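Local coordinates for Cgl0159-like domain-containing protein (Corynebacterium glutamicum, PDB 3FOK), which is of unknown function but folds as a TIM barrel and assembles with other copies of itself, at residues Asp50-Asn62 and Ser112-Glu124. Sequence-based numbering, arbitrary orientation.
Sequences DHPARGALAVGDN and SMNRGGLRGASFE
Bends at chi2 (5°) and chi3 (-143°) curl the Arg-115 chain back over Ala-53, bringing its guanidinium to Asp-50, while Arg-54, its CG anti to the backbone N (chi1 -164°), reaches across the same group toward Glu-124. Arg-115 NE donates to Asp-50 O at 3.0 Å, the oxygen lying in the guanidinium plane; NH2 adds a weaker bond to the same carbonyl. The Asp-50 carboxylate lies nearly parallel to one guanidinium face, OD1 3.3 Å from Arg-115 NH2, a salt bridge of charges alone because no N-H points at the oxygen. Arg-54 CD lies over the opposite face; both partners are offset toward the rim. Ser-112 OG gives its hydrogen to the anti lone pair of Asp-50 OD1 (2.9 Å), which helps hold the carboxylate in place. Farther along, Arg-54 NH2 forms a salt bridge with Glu-124 OE1 (2.7 Å), poorly aligned as a hydrogen bond, and Arg-54 NE bonds weakly to Gly-117 O. Backbone pairing is limited to Arg-119 N with Arg-54 O at 3.0 Å; the extended Arg-119 chain then runs alongside Gly-55 O and Ala-56 CB. Arg-150 of strand 144-151 shares Glu-124 OE1 and Gly-117 O with Arg-54, and the shared carboxylate probably eases the closeness of the two cations. Leu-118 packs on Ile-151 of a second subunit. The loops meet at the C-terminal end of the barrel, where TIM-barrel enzymes usually carry their active sites: Ser-112 ends strand 108-112, residues 52-54 form a 3-10 turn after parallel strand 44-48, and strand 87-90 lies between those strands, with helices 69-81 and 134-140 following the loops.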
loop_
_atom_site.group_PDB
_atom_site.type_symbol
_atom_site.label_atom_id
_atom_site.label_comp_id
_atom_site.label_asym_id
_atom_site.label_seq_id
_atom_site.Cartn_x
_atom_site.Cartn_y
_atom_site.Cartn_z
ATOM N N ASP A 50 28.114 8.546 -2.814
ATOM C CA ASP A 50 26.831 8.228 -2.190
ATOM C C ASP A 50 26.857 6.885 -1.460
ATOM O O ASP A 50 25.808 6.362 -1.072
ATOM C CB ASP A 50 25.699 8.220 -3.233
ATOM C CG ASP A 50 25.883 7.154 -4.294
ATOM O OD1 ASP A 50 24.875 6.755 -4.911
ATOM O OD2 ASP A 50 27.031 6.721 -4.524
ATOM N N HIS A 51 28.055 6.341 -1.258
ATOM C CA HIS A 51 28.210 5.050 -0.593
ATOM C C HIS A 51 27.876 5.024 0.905
ATOM O O HIS A 51 27.202 4.107 1.378
ATOM C CB HIS A 51 29.638 4.530 -0.777
ATOM C CG HIS A 51 30.182 4.722 -2.154
ATOM N ND1 HIS A 51 30.493 5.965 -2.664
ATOM C CD2 HIS A 51 30.486 3.829 -3.129
ATOM C CE1 HIS A 51 30.966 5.829 -3.891
ATOM N NE2 HIS A 51 30.972 4.543 -4.195
ATOM N N PRO A 52 28.353 6.018 1.673
ATOM C CA PRO A 52 28.076 6.045 3.113
ATOM C C PRO A 52 26.611 5.815 3.478
ATOM O O PRO A 52 26.298 4.977 4.327
ATOM C CB PRO A 52 28.561 7.429 3.528
ATOM C CG PRO A 52 29.696 7.674 2.591
ATOM C CD PRO A 52 29.127 7.207 1.270
ATOM N N ALA A 53 25.724 6.563 2.830
ATOM C CA ALA A 53 24.289 6.471 3.079
ATOM C C ALA A 53 23.737 5.058 2.909
ATOM O O ALA A 53 22.657 4.744 3.398
ATOM C CB ALA A 53 23.548 7.430 2.157
ATOM N N ARG A 54 24.480 4.208 2.214
ATOM C CA ARG A 54 24.044 2.840 1.994
ATOM C C ARG A 54 24.717 1.897 2.989
ATOM O O ARG A 54 24.576 0.675 2.904
ATOM C CB ARG A 54 24.366 2.414 0.561
ATOM C CG ARG A 54 23.627 1.172 0.141
ATOM C CD ARG A 54 24.056 0.672 -1.220
ATOM N NE ARG A 54 24.058 -0.785 -1.204
ATOM C CZ ARG A 54 25.144 -1.525 -1.021
ATOM N NH1 ARG A 54 26.322 -0.945 -0.854
ATOM N NH2 ARG A 54 25.044 -2.844 -0.967
ATOM N N GLY A 55 25.446 2.481 3.935
ATOM C CA GLY A 55 26.133 1.694 4.942
ATOM C C GLY A 55 27.402 1.036 4.431
ATOM O O GLY A 55 27.827 0.003 4.957
ATOM N N ALA A 56 28.017 1.629 3.412
ATOM C CA ALA A 56 29.241 1.079 2.834
ATOM C C ALA A 56 30.406 2.062 2.922
ATOM O O ALA A 56 30.606 2.879 2.019
ATOM C CB ALA A 56 28.993 0.689 1.380
ATOM N N LEU A 57 31.177 1.976 4.003
ATOM C CA LEU A 57 32.315 2.874 4.201
ATOM C C LEU A 57 33.662 2.312 3.735
ATOM O O LEU A 57 34.668 3.013 3.777
ATOM C CB LEU A 57 32.461 3.253 5.684
ATOM C CG LEU A 57 31.392 3.987 6.502
ATOM C CD1 LEU A 57 30.805 5.132 5.684
ATOM C CD2 LEU A 57 30.310 3.019 6.930
ATOM N N ALA A 58 33.694 1.067 3.279
ATOM C CA ALA A 58 34.961 0.455 2.872
ATOM C C ALA A 58 35.558 0.825 1.511
ATOM O O ALA A 58 34.859 1.252 0.595
ATOM C CB ALA A 58 34.841 -1.065 2.972
ATOM N N VAL A 59 36.875 0.645 1.410
ATOM C CA VAL A 59 37.646 0.894 0.190
ATOM C C VAL A 59 38.763 -0.158 0.114
ATOM O O VAL A 59 39.137 -0.618 -0.959
ATOM C CB VAL A 59 38.272 2.311 0.183
ATOM C CG1 VAL A 59 39.085 2.514 -1.087
ATOM C CG2 VAL A 59 37.178 3.368 0.263
ATOM N N GLY A 60 39.268 -0.539 1.281
ATOM C CA GLY A 60 40.321 -1.538 1.417
ATOM C C GLY A 60 40.517 -1.539 2.920
ATOM O O GLY A 60 41.089 -2.439 3.542
ATOM N N ASP A 61 39.976 -0.463 3.476
ATOM C CA ASP A 61 39.952 -0.131 4.888
ATOM C C ASP A 61 38.454 -0.143 5.215
ATOM O O ASP A 61 37.700 0.667 4.674
ATOM C CB ASP A 61 40.528 1.281 5.049
ATOM C CG ASP A 61 40.193 1.915 6.383
ATOM O OD1 ASP A 61 39.102 1.649 6.929
ATOM O OD2 ASP A 61 41.019 2.710 6.876
ATOM N N ASN A 62 38.019 -1.062 6.073
ATOM C CA ASN A 62 36.604 -1.144 6.430
ATOM C C ASN A 62 36.090 0.118 7.108
ATOM O O ASN A 62 35.597 1.032 6.454
ATOM C CB ASN A 62 36.341 -2.334 7.359
ATOM C CG ASN A 62 36.210 -3.644 6.614
ATOM O OD1 ASN A 62 35.441 -3.755 5.656
ATOM N ND2 ASN A 62 36.951 -4.653 7.058
ATOM N N SER A 112 21.528 10.755 -5.769
ATOM C CA SER A 112 21.263 9.335 -5.573
ATOM C C SER A 112 19.881 9.220 -4.936
ATOM O O SER A 112 19.609 9.851 -3.921
ATOM C CB SER A 112 22.332 8.737 -4.651
ATOM O OG SER A 112 22.068 7.378 -4.367
HETATM N N MSE A 113 19.014 8.406 -5.525
HETATM C CA MSE A 113 17.651 8.260 -5.024
HETATM C C MSE A 113 17.395 7.150 -4.004
HETATM O O MSE A 113 16.688 7.374 -3.018
HETATM C CB MSE A 113 16.692 8.079 -6.200
HETATM C CG MSE A 113 16.741 9.202 -7.220
HETATM SE SE MSE A 113 15.488 8.949 -8.677
HETATM C CE MSE A 113 13.897 9.641 -7.819
ATOM N N ASN A 114 17.950 5.962 -4.236
ATOM C CA ASN A 114 17.716 4.844 -3.329
ATOM C C ASN A 114 18.938 4.264 -2.622
ATOM O O ASN A 114 19.930 3.906 -3.250
ATOM C CB ASN A 114 16.963 3.722 -4.061
ATOM C CG ASN A 114 17.740 3.144 -5.231
ATOM O OD1 ASN A 114 17.548 1.983 -5.594
ATOM N ND2 ASN A 114 18.608 3.947 -5.834
ATOM N N ARG A 115 18.827 4.152 -1.303
ATOM C CA ARG A 115 19.893 3.631 -0.451
ATOM C C ARG A 115 19.366 2.601 0.547
ATOM O O ARG A 115 20.092 2.160 1.431
ATOM C CB ARG A 115 20.545 4.782 0.322
ATOM C CG ARG A 115 21.747 5.456 -0.352
ATOM C CD ARG A 115 22.008 4.917 -1.740
ATOM N NE ARG A 115 23.433 4.838 -2.037
ATOM C CZ ARG A 115 23.952 4.034 -2.957
ATOM N NH1 ARG A 115 23.164 3.242 -3.669
ATOM N NH2 ARG A 115 25.261 4.019 -3.161
ATOM N N GLY A 116 18.105 2.217 0.392
ATOM C CA GLY A 116 17.484 1.261 1.292
ATOM C C GLY A 116 18.165 -0.088 1.438
ATOM O O GLY A 116 18.220 -0.640 2.540
ATOM N N GLY A 117 18.669 -0.629 0.333
ATOM C CA GLY A 117 19.342 -1.916 0.374
ATOM C C GLY A 117 20.712 -1.811 1.014
ATOM O O GLY A 117 21.733 -1.898 0.335
ATOM N N LEU A 118 20.725 -1.632 2.330
ATOM C CA LEU A 118 21.962 -1.485 3.088
ATOM C C LEU A 118 22.932 -2.651 2.926
ATOM O O LEU A 118 22.531 -3.813 2.834
ATOM C CB LEU A 118 21.643 -1.298 4.571
ATOM C CG LEU A 118 20.793 -0.078 4.928
ATOM C CD1 LEU A 118 20.531 -0.066 6.428
ATOM C CD2 LEU A 118 21.500 1.199 4.495
ATOM N N ARG A 119 24.218 -2.331 2.900
ATOM C CA ARG A 119 25.241 -3.352 2.764
ATOM C C ARG A 119 25.177 -4.323 3.941
ATOM O O ARG A 119 25.153 -3.904 5.101
ATOM C CB ARG A 119 26.625 -2.709 2.721
ATOM C CG ARG A 119 27.730 -3.706 2.477
ATOM C CD ARG A 119 29.092 -3.099 2.749
ATOM N NE ARG A 119 30.160 -3.996 2.327
ATOM C CZ ARG A 119 31.293 -4.167 2.999
ATOM N NH1 ARG A 119 31.503 -3.500 4.129
ATOM N NH2 ARG A 119 32.219 -4.998 2.540
ATOM N N GLY A 120 25.144 -5.618 3.636
ATOM C CA GLY A 120 25.099 -6.627 4.677
ATOM C C GLY A 120 23.729 -6.918 5.261
ATOM O O GLY A 120 23.608 -7.728 6.178
ATOM N N ALA A 121 22.694 -6.271 4.739
ATOM C CA ALA A 121 21.343 -6.485 5.243
ATOM C C ALA A 121 20.697 -7.709 4.613
ATOM O O ALA A 121 20.962 -8.040 3.460
ATOM C CB ALA A 121 20.490 -5.251 4.971
ATOM N N SER A 122 19.847 -8.388 5.372
ATOM C CA SER A 122 19.159 -9.559 4.849
ATOM C C SER A 122 18.184 -9.061 3.788
ATOM O O SER A 122 17.742 -9.813 2.923
ATOM C CB SER A 122 18.388 -10.268 5.965
ATOM O OG SER A 122 17.373 -9.433 6.492
ATOM N N PHE A 123 17.876 -7.772 3.864
ATOM C CA PHE A 123 16.951 -7.134 2.946
ATOM C C PHE A 123 17.615 -6.197 1.943
ATOM O O PHE A 123 16.943 -5.313 1.410
ATOM C CB PHE A 123 15.916 -6.339 3.754
ATOM C CG PHE A 123 16.523 -5.287 4.658
ATOM C CD1 PHE A 123 16.919 -4.050 4.151
ATOM C CD2 PHE A 123 16.719 -5.546 6.012
ATOM C CE1 PHE A 123 17.505 -3.086 4.981
ATOM C CE2 PHE A 123 17.302 -4.593 6.848
ATOM C CZ PHE A 123 17.695 -3.363 6.332
ATOM N N GLU A 124 18.906 -6.363 1.654
ATOM C CA GLU A 124 19.509 -5.406 0.731
ATOM C C GLU A 124 19.099 -5.495 -0.734
ATOM O O GLU A 124 19.487 -4.644 -1.532
ATOM C CB GLU A 124 21.045 -5.351 0.879
ATOM C CG GLU A 124 21.892 -6.426 0.231
ATOM C CD GLU A 124 23.382 -6.111 0.384
ATOM O OE1 GLU A 124 23.859 -5.136 -0.241
ATOM O OE2 GLU A 124 24.071 -6.824 1.146
#